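Local coordinates for Methylcobalamin\: coenzyme M methyltransferase (Methanosarcina mazei, PDB 4AY7), which transfers the methyl group of a methylated corrinoid to coenzyme M in methanogenesis, using a zinc ion held in a TIM barrel, at residues 68-76 with 333-343; 115-125 with 183-194. All coordinates share one frame; numbering follows the deposited sequence.

Interaction 1. Residues 68-76 with 333-343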
loop_
_atom_site.group_PDB
_atom_site.type_symbol
_atom_site.label_atom_id
_atom_site.label_comp_id
_atom_site.label_asym_id
_atom_site.label_seq_id
_atom_site.Cartn_x
_atom_site.Cartn_y
_atom_site.Cartn_z
ATOM N N ALA A 68 -1.811 -16.374 -6.245
ATOM C CA ALA A 68 -3.147 -16.850 -6.547
ATOM C C ALA A 68 -4.020 -15.702 -7.007
ATOM O O ALA A 68 -4.833 -15.923 -7.929
ATOM C CB ALA A 68 -3.765 -17.619 -5.349
ATOM N N ASN A 69 -3.854 -14.497 -6.427
ATOM C CA ASN A 69 -4.613 -13.324 -6.859
ATOM C C ASN A 69 -3.858 -12.553 -7.954
ATOM O O ASN A 69 -3.962 -11.286 -8.055
ATOM C CB ASN A 69 -4.981 -12.359 -5.686
ATOM C CG ASN A 69 -6.164 -11.440 -6.043
ATOM O OD1 ASN A 69 -6.590 -11.428 -7.212
ATOM N ND2 ASN A 69 -6.725 -10.709 -5.066
ATOM N N HIS A 70 -3.045 -13.317 -8.690
ATOM C CA HIS A 70 -2.432 -12.897 -9.922
ATOM C C HIS A 70 -2.837 -13.894 -10.977
ATOM O O HIS A 70 -3.369 -13.543 -12.029
ATOM C CB HIS A 70 -0.905 -12.826 -9.773
ATOM C CG HIS A 70 -0.191 -12.742 -11.069
ATOM N ND1 HIS A 70 -0.418 -11.739 -11.948
ATOM C CD2 HIS A 70 0.730 -13.589 -11.660
ATOM C CE1 HIS A 70 0.330 -11.934 -13.059
ATOM N NE2 HIS A 70 1.040 -13.066 -12.881
ATOM N N GLU A 71 -2.572 -15.148 -10.698
ATOM C CA GLU A 71 -2.808 -16.201 -11.663
ATOM C C GLU A 71 -4.317 -16.525 -11.884
ATOM O O GLU A 71 -4.712 -16.757 -13.001
ATOM C CB GLU A 71 -1.899 -17.413 -11.351
ATOM C CG GLU A 71 -0.426 -17.017 -11.629
ATOM C CD GLU A 71 0.630 -18.119 -11.434
ATOM O OE1 GLU A 71 0.258 -19.293 -11.199
ATOM O OE2 GLU A 71 1.855 -17.796 -11.529
ATOM N N LEU A 72 -5.145 -16.443 -10.848
ATOM C CA LEU A 72 -6.572 -16.661 -10.979
ATOM C C LEU A 72 -7.394 -15.383 -11.273
ATOM O O LEU A 72 -8.510 -15.461 -11.844
ATOM C CB LEU A 72 -7.107 -17.395 -9.737
ATOM C CG LEU A 72 -6.641 -18.842 -9.658
ATOM C CD1 LEU A 72 -6.904 -19.436 -8.291
ATOM C CD2 LEU A 72 -7.338 -19.653 -10.752
ATOM N N SER A 73 -6.893 -14.193 -10.898
ATOM C CA SER A 73 -7.707 -12.989 -11.033
ATOM C C SER A 73 -7.406 -12.176 -12.298
ATOM O O SER A 73 -8.267 -11.445 -12.760
ATOM C CB SER A 73 -7.525 -12.060 -9.853
ATOM O OG SER A 73 -6.153 -11.618 -9.820
ATOM N N GLY A 74 -6.176 -12.271 -12.781
ATOM C CA GLY A 74 -5.683 -11.544 -13.871
ATOM C C GLY A 74 -5.163 -10.147 -13.503
ATOM O O GLY A 74 -4.805 -9.382 -14.419
ATOM N N LEU A 75 -5.062 -9.814 -12.217
ATOM C CA LEU A 75 -4.394 -8.558 -11.794
ATOM C C LEU A 75 -2.970 -8.648 -12.290
ATOM O O LEU A 75 -2.341 -9.728 -12.250
ATOM C CB LEU A 75 -4.458 -8.319 -10.325
ATOM C CG LEU A 75 -5.855 -8.129 -9.722
ATOM C CD1 LEU A 75 -5.672 -8.001 -8.231
ATOM C CD2 LEU A 75 -6.569 -6.926 -10.373
ATOM N N GLU A 76 -2.499 -7.518 -12.808
ATOM C CA GLU A 76 -1.247 -7.473 -13.542
ATOM C C GLU A 76 -0.074 -7.104 -12.689
ATOM O O GLU A 76 0.865 -6.519 -13.170
ATOM C CB GLU A 76 -1.443 -6.525 -14.724
ATOM C CG GLU A 76 -2.461 -7.124 -15.699
ATOM C CD GLU A 76 -2.830 -6.227 -16.894
ATOM O OE1 GLU A 76 -2.725 -4.972 -16.843
ATOM O OE2 GLU A 76 -3.189 -6.830 -17.943
ATOM N N LEU A 333 -13.792 -13.819 -5.897
ATOM C CA LEU A 333 -12.864 -13.831 -7.025
ATOM C C LEU A 333 -13.464 -13.164 -8.300
ATOM O O LEU A 333 -12.778 -12.368 -8.987
ATOM C CB LEU A 333 -12.401 -15.258 -7.327
ATOM C CG LEU A 333 -11.427 -15.457 -8.495
ATOM C CD1 LEU A 333 -10.182 -14.662 -8.171
ATOM C CD2 LEU A 333 -11.069 -16.935 -8.715
ATOM N N GLU A 334 -14.696 -13.489 -8.628
ATOM C CA GLU A 334 -15.284 -13.007 -9.858
ATOM C C GLU A 334 -15.362 -11.460 -9.805
ATOM O O GLU A 334 -15.400 -10.802 -10.833
ATOM C CB GLU A 334 -16.678 -13.619 -10.094
ATOM C CG GLU A 334 -17.679 -13.309 -8.978
ATOM C CD GLU A 334 -19.161 -13.465 -9.357
ATOM O OE1 GLU A 334 -19.501 -14.390 -10.120
ATOM O OE2 GLU A 334 -19.974 -12.618 -8.876
ATOM N N ASN A 335 -15.471 -10.892 -8.634
ATOM C CA ASN A 335 -15.572 -9.426 -8.500
ATOM C C ASN A 335 -14.197 -8.793 -8.788
ATOM O O ASN A 335 -14.118 -7.768 -9.469
ATOM C CB ASN A 335 -16.110 -9.021 -7.128
ATOM C CG ASN A 335 -17.585 -9.329 -6.982
ATOM O OD1 ASN A 335 -18.129 -10.009 -7.838
ATOM N ND2 ASN A 335 -18.232 -8.833 -5.937
ATOM N N VAL A 336 -13.137 -9.453 -8.383
ATOM C CA VAL A 336 -11.768 -8.952 -8.757
ATOM C C VAL A 336 -11.534 -9.061 -10.274
ATOM O O VAL A 336 -11.021 -8.118 -10.953
ATOM C CB VAL A 336 -10.652 -9.742 -8.033
ATOM C CG1 VAL A 336 -9.288 -9.163 -8.482
ATOM C CG2 VAL A 336 -10.825 -9.708 -6.505
ATOM N N LYS A 337 -11.979 -10.174 -10.847
ATOM C CA LYS A 337 -11.862 -10.400 -12.266
ATOM C C LYS A 337 -12.666 -9.390 -13.125
ATOM O O LYS A 337 -12.336 -9.133 -14.274
ATOM C CB LYS A 337 -12.338 -11.813 -12.634
ATOM C CG LYS A 337 -11.407 -12.897 -12.146
ATOM C CD LYS A 337 -11.830 -14.273 -12.562
ATOM C CE LYS A 337 -11.426 -14.491 -14.000
ATOM N NZ LYS A 337 -11.839 -15.897 -14.245
ATOM N N ALA A 338 -13.732 -8.854 -12.533
ATOM C CA ALA A 338 -14.563 -7.851 -13.177
ATOM C C ALA A 338 -13.756 -6.593 -13.379
ATOM O O ALA A 338 -13.989 -5.897 -14.335
ATOM C CB ALA A 338 -15.834 -7.566 -12.390
ATOM N N LEU A 339 -12.796 -6.265 -12.518
ATOM C CA LEU A 339 -11.896 -5.132 -12.823
ATOM C C LEU A 339 -11.097 -5.232 -14.099
ATOM O O LEU A 339 -10.969 -4.284 -14.890
ATOM C CB LEU A 339 -10.846 -4.929 -11.706
ATOM C CG LEU A 339 -11.203 -4.116 -10.485
ATOM C CD1 LEU A 339 -9.970 -3.984 -9.537
ATOM C CD2 LEU A 339 -11.824 -2.788 -10.901
ATOM N N VAL A 340 -10.493 -6.372 -14.270
ATOM C CA VAL A 340 -9.664 -6.697 -15.376
ATOM C C VAL A 340 -10.514 -6.714 -16.624
ATOM O O VAL A 340 -10.132 -6.101 -17.662
ATOM C CB VAL A 340 -8.985 -8.076 -15.195
ATOM C CG1 VAL A 340 -8.196 -8.395 -16.463
ATOM C CG2 VAL A 340 -8.138 -8.068 -13.908
ATOM N N ALA A 341 -11.704 -7.331 -16.540
ATOM C CA ALA A 341 -12.618 -7.347 -17.688
ATOM C C ALA A 341 -13.023 -5.908 -18.135
ATOM O O ALA A 341 -12.989 -5.618 -19.291
ATOM C CB ALA A 341 -13.866 -8.218 -17.400
ATOM N N ALA A 342 -13.328 -5.019 -17.197
ATOM C CA ALA A 342 -13.635 -3.638 -17.534
ATOM C C ALA A 342 -12.487 -2.958 -18.310
ATOM O O ALA A 342 -12.679 -2.148 -19.228
ATOM C CB ALA A 342 -13.991 -2.880 -16.262
ATOM N N ARG A 343 -11.264 -3.267 -17.912
ATOM C CA ARG A 343 -10.121 -2.653 -18.565
ATOM C C ARG A 343 -10.077 -3.202 -19.989
ATOM O O ARG A 343 -9.923 -2.468 -20.933
ATOM C CB ARG A 343 -8.826 -2.948 -17.819
ATOM C CG ARG A 343 -7.610 -2.121 -18.217
ATOM C CD ARG A 343 -6.949 -2.491 -19.512
ATOM N NE ARG A 343 -6.645 -3.932 -19.554
ATOM C CZ ARG A 343 -5.492 -4.449 -19.220
ATOM N NH1 ARG A 343 -4.554 -3.750 -18.649
ATOM N NH2 ARG A 343 -5.319 -5.729 -19.338
#

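Interaction 2. Residues 115-125 with 183-194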
loop_
_atom_site.group_PDB
_atom_site.type_symbol
_atom_site.label_atom_id
_atom_site.label_comp_id
_atom_site.label_asym_id
_atom_site.label_seq_id
_atom_site.Cartn_x
_atom_site.Cartn_y
_atom_site.Cartn_z
ATOM N N LEU A 115 10.818 8.387 24.566
ATOM C CA LEU A 115 11.580 7.734 23.526
ATOM C C LEU A 115 12.966 7.310 23.949
ATOM O O LEU A 115 13.878 7.194 23.116
ATOM C CB LEU A 115 11.622 8.638 22.252
ATOM C CG LEU A 115 10.290 8.920 21.570
ATOM C CD1 LEU A 115 10.356 10.067 20.488
ATOM C CD2 LEU A 115 9.796 7.678 20.861
ATOM N N GLU A 116 13.131 7.030 25.238
ATOM C CA GLU A 116 14.428 6.689 25.743
ATOM C C GLU A 116 14.879 5.368 25.226
ATOM O O GLU A 116 14.241 4.361 25.397
ATOM C CB GLU A 116 14.432 6.701 27.282
ATOM C CG GLU A 116 14.278 8.108 27.856
ATOM C CD GLU A 116 15.278 9.097 27.272
ATOM O OE1 GLU A 116 16.483 8.738 27.053
ATOM O OE2 GLU A 116 14.885 10.248 27.036
ATOM N N GLY A 117 16.003 5.381 24.552
ATOM C CA GLY A 117 16.525 4.142 23.992
ATOM C C GLY A 117 15.991 3.863 22.615
ATOM O O GLY A 117 16.433 2.909 22.027
ATOM N N ALA A 118 15.007 4.631 22.098
ATOM C CA ALA A 118 14.377 4.326 20.784
ATOM C C ALA A 118 15.336 4.582 19.683
ATOM O O ALA A 118 15.914 5.681 19.638
ATOM C CB ALA A 118 13.149 5.172 20.578
ATOM N N ALA A 119 15.558 3.607 18.822
ATOM C CA ALA A 119 16.508 3.769 17.722
ATOM C C ALA A 119 16.098 2.757 16.657
ATOM O O ALA A 119 15.354 1.848 16.908
ATOM C CB ALA A 119 17.946 3.493 18.195
ATOM N N VAL A 120 16.653 2.841 15.494
ATOM C CA VAL A 120 16.490 1.746 14.600
ATOM C C VAL A 120 17.534 0.698 14.951
ATOM O O VAL A 120 18.705 0.975 14.824
ATOM C CB VAL A 120 16.692 2.199 13.182
ATOM C CG1 VAL A 120 16.464 1.034 12.235
ATOM C CG2 VAL A 120 15.731 3.339 12.883
ATOM N N PRO A 121 17.113 -0.503 15.297
ATOM C CA PRO A 121 18.066 -1.565 15.609
ATOM C C PRO A 121 19.000 -1.942 14.452
ATOM O O PRO A 121 18.601 -1.884 13.301
ATOM C CB PRO A 121 17.171 -2.735 16.095
ATOM C CG PRO A 121 15.747 -2.368 15.753
ATOM C CD PRO A 121 15.750 -1.022 15.083
ATOM N N ALA A 122 20.275 -2.213 14.763
ATOM C CA ALA A 122 21.269 -2.412 13.749
ATOM C C ALA A 122 20.914 -3.619 12.929
ATOM O O ALA A 122 21.262 -3.700 11.733
ATOM C CB ALA A 122 22.663 -2.567 14.337
ATOM N N ASP A 123 20.150 -4.531 13.508
ATOM C CA ASP A 123 19.809 -5.727 12.803
ATOM C C ASP A 123 18.328 -5.815 12.423
ATOM O O ASP A 123 17.765 -6.928 12.350
ATOM C CB ASP A 123 20.194 -6.934 13.643
ATOM C CG ASP A 123 19.396 -7.005 14.945
ATOM O OD1 ASP A 123 18.796 -5.974 15.383
ATOM O OD2 ASP A 123 19.356 -8.083 15.551
ATOM N N LEU A 124 17.726 -4.640 12.219
ATOM C CA LEU A 124 16.310 -4.513 11.845
ATOM C C LEU A 124 15.880 -5.607 10.859
ATOM O O LEU A 124 14.876 -6.268 11.044
ATOM C CB LEU A 124 16.079 -3.172 11.165
ATOM C CG LEU A 124 14.610 -2.894 10.822
ATOM C CD1 LEU A 124 13.766 -2.878 12.065
ATOM C CD2 LEU A 124 14.533 -1.573 10.065
ATOM N N LEU A 125 16.676 -5.819 9.818
ATOM C CA LEU A 125 16.232 -6.715 8.728
ATOM C C LEU A 125 16.143 -8.207 9.080
ATOM O O LEU A 125 15.544 -9.011 8.364
ATOM C CB LEU A 125 17.093 -6.459 7.488
ATOM C CG LEU A 125 16.959 -5.079 6.780
ATOM C CD1 LEU A 125 17.863 -5.086 5.549
ATOM C CD2 LEU A 125 15.514 -4.597 6.366
ATOM N N GLN A 183 11.060 13.452 16.749
ATOM C CA GLN A 183 12.015 12.356 16.954
ATOM C C GLN A 183 11.434 11.031 16.503
ATOM O O GLN A 183 12.120 10.256 15.843
ATOM C CB GLN A 183 12.416 12.267 18.409
ATOM C CG GLN A 183 13.612 11.387 18.572
ATOM C CD GLN A 183 14.042 11.295 20.012
ATOM O OE1 GLN A 183 13.596 12.081 20.904
ATOM N NE2 GLN A 183 14.951 10.362 20.255
ATOM N N ALA A 184 10.169 10.776 16.842
ATOM C CA ALA A 184 9.524 9.520 16.401
ATOM C C ALA A 184 9.389 9.377 14.890
ATOM O O ALA A 184 9.648 8.302 14.296
ATOM C CB ALA A 184 8.157 9.385 17.074
ATOM N N LEU A 185 8.933 10.454 14.257
ATOM C CA LEU A 185 8.842 10.521 12.813
ATOM C C LEU A 185 10.185 10.274 12.183
ATOM O O LEU A 185 10.275 9.482 11.276
ATOM C CB LEU A 185 8.303 11.882 12.398
ATOM C CG LEU A 185 6.811 12.045 12.722
ATOM C CD1 LEU A 185 6.371 13.506 12.561
ATOM C CD2 LEU A 185 5.997 11.178 11.773
ATOM N N ASP A 186 11.263 10.818 12.736
ATOM C CA ASP A 186 12.569 10.579 12.177
ATOM C C ASP A 186 13.045 9.152 12.294
ATOM O O ASP A 186 13.596 8.605 11.334
ATOM C CB ASP A 186 13.625 11.570 12.773
ATOM C CG ASP A 186 13.400 13.047 12.255
ATOM O OD1 ASP A 186 12.616 13.248 11.284
ATOM O OD2 ASP A 186 13.964 13.976 12.869
ATOM N N ILE A 187 12.859 8.521 13.455
ATOM C CA ILE A 187 13.215 7.115 13.607
ATOM C C ILE A 187 12.342 6.256 12.682
ATOM O O ILE A 187 12.874 5.359 11.991
ATOM C CB ILE A 187 13.003 6.624 15.047
ATOM C CG1 ILE A 187 13.943 7.388 16.018
ATOM C CG2 ILE A 187 13.231 5.133 15.145
ATOM C CD1 ILE A 187 13.466 7.432 17.454
ATOM N N ALA A 188 11.006 6.506 12.682
ATOM C CA ALA A 188 10.084 5.780 11.794
ATOM C C ALA A 188 10.506 5.917 10.334
ATOM O O ALA A 188 10.481 4.908 9.639
ATOM C CB ALA A 188 8.617 6.267 11.959
ATOM N N THR A 189 10.964 7.116 9.880
ATOM C CA THR A 189 11.287 7.304 8.463
ATOM C C THR A 189 12.547 6.534 8.105
ATOM O O THR A 189 12.588 5.879 7.057
ATOM C CB THR A 189 11.367 8.796 8.102
ATOM O OG1 THR A 189 10.110 9.359 8.456
ATOM C CG2 THR A 189 11.671 9.093 6.615
ATOM N N GLU A 190 13.513 6.545 9.020
ATOM C CA GLU A 190 14.744 5.862 8.813
ATOM C C GLU A 190 14.479 4.351 8.656
ATOM O O GLU A 190 15.033 3.698 7.795
ATOM C CB GLU A 190 15.662 6.137 10.010
ATOM C CG GLU A 190 16.990 5.417 10.036
ATOM C CD GLU A 190 17.825 5.790 11.296
ATOM O OE1 GLU A 190 17.836 7.010 11.684
ATOM O OE2 GLU A 190 18.479 4.867 11.900
ATOM N N ALA A 191 13.720 3.806 9.583
ATOM C CA ALA A 191 13.404 2.361 9.571
ATOM C C ALA A 191 12.658 2.050 8.276
ATOM O O ALA A 191 12.880 1.018 7.647
ATOM C CB ALA A 191 12.543 1.939 10.810
ATOM N N SER A 192 11.742 2.915 7.901
ATOM C CA SER A 192 10.901 2.698 6.684
ATOM C C SER A 192 11.759 2.590 5.430
ATOM O O SER A 192 11.563 1.711 4.603
ATOM C CB SER A 192 9.847 3.833 6.562
ATOM O OG SER A 192 8.819 3.596 7.548
ATOM N N ILE A 193 12.751 3.457 5.321
ATOM C CA ILE A 193 13.579 3.504 4.118
ATOM C C ILE A 193 14.420 2.225 4.066
ATOM O O ILE A 193 14.562 1.573 2.992
ATOM C CB ILE A 193 14.483 4.747 4.174
ATOM C CG1 ILE A 193 13.626 5.955 3.963
ATOM C CG2 ILE A 193 15.642 4.605 3.220
ATOM C CD1 ILE A 193 14.333 7.232 4.308
ATOM N N ILE A 194 14.956 1.844 5.217
ATOM C CA ILE A 194 15.779 0.621 5.305
ATOM C C ILE A 194 14.982 -0.608 4.816
ATOM O O ILE A 194 15.487 -1.432 4.054
ATOM C CB ILE A 194 16.329 0.372 6.709
ATOM C CG1 ILE A 194 17.396 1.438 7.084
ATOM C CG2 ILE A 194 16.899 -1.070 6.826
ATOM C CD1 ILE A 194 17.719 1.604 8.564
#

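Interaction 1. Residues 68-76 with 333-343
Glu76 meets Arg343 through a two-pronged salt bridge that closes one end of this contact. Arg343 NH1 donates to Glu76 OE1 on its syn side (2.8 Å, N-H...O 141°). Arg343 NH2 reaches Glu76 OE2 (2.8 Å, 156°) from above the carboxylate plane, although OE2 lies in the guanidinium plane. The two planes are 50° apart, so the pair is twisted rather than flat. Val31 O also accepts from Arg343 NH1, and Val33 N donates to Glu76 OE1, a second anchor for each group.

Lys337 can be followed outward from CB, which faces Ser73 O. Lys337 CG presses on Ser73 O at 3.5 Å, and Lys337 CD lies 3.6 Å from Leu72 O. The bend at chi3 keeps CE beside Leu72 O; Lys337 NZ, 4.1 Å from Leu72 O, is too far for a hydrogen bond.

Val340 CG2 sits 3.6 Å from both Ser73 O and Gly74 O and touches Leu75 CD2. Val336 CG1 lies 3.7 Å from Ser73 CB and meets Leu75 at about a right angle.

Ser73 OG accepts from Leu75 N, an ST turn, and Gly74 has positive phi. This turn between helix 59-71 and the first barrel strand, 78-80, packs on helix 333-346, which follows the last strand, 320-323, where the TIM barrel closes.

Interaction 2. Residues 115-125 with 183-194
Val120 and Ile194 reach toward each other tip to tip, Val120 CG1 lying 3.9 Å from Ile194 CD1, while the other branch of the valine, CG2, is turned to the helix surface. A chi1 of -178° sets CG1 anti to the backbone N, in line for Ile194, and turns CG2 onto the surface of Ile187, Glu190 and Ala191. Val120 CG2 approaches Ile187 CG2 at 3.8 Å and also touches the CB of Ala191. The extended Glu190 chain passes this valine at a slant, its aliphatic CG and its carboxylate both lying against the methyl, with Glu190 OE2 3.3 Å from Val120 CG2.

Toward the start of the helical segment, Leu115 and Gln183 slide past each other in opposite directions. Leu115 CD1 is 3.7 Å from Gln183 CB and also reaches Ala184. Between these two places Ile187 sends CD1 to Ala118, with Ile187 CD1 3.9 Å from Ala118 CB.

At the far end, Leu124 and Leu125 both lie at a slant to Ile194 and share its CG2: Leu125 CD2 is 3.8 Å from Ile194 CG2, whereas Leu124 CD2 is 4.0 Å from Ile194 CG2 and also meets Ala191.

The loop, between strand 105-108 and helix 130-144, thus lies along one flank of helix 178-202. Helix 157-165 touches Leu115 and Ala188, helix 86-90 packs on Leu124 and Ser192, and helix 221-238 meets the helix through Leu185, Thr189, Ser192 and Ile193.

In the fold
The two contacts lie on opposite sides of the chain's centre, their own centres 37 Å apart, and share no helix or strand. Along the sequence, interaction 2 is nested inside the loop that interaction 1 closes. Each sets a largely non-helical stretch against a helix and is partly buried, so neither is purely core or surface. Interaction 1 combines apolar packing with a salt bridge at one end, whereas interaction 2 rests mainly on apolar contacts, with the Gln183 and Glu190 side chains at its exposed edge. Interaction 1 brings the turn before the first strand of the parallel sheet onto the helix after its last strand; interaction 2 lies away from the annotated sites, whereas Asn69 of interaction 1 has its side chain about 7 Å from that of Gln38, a coenzyme M-binding residue, unoccupied here.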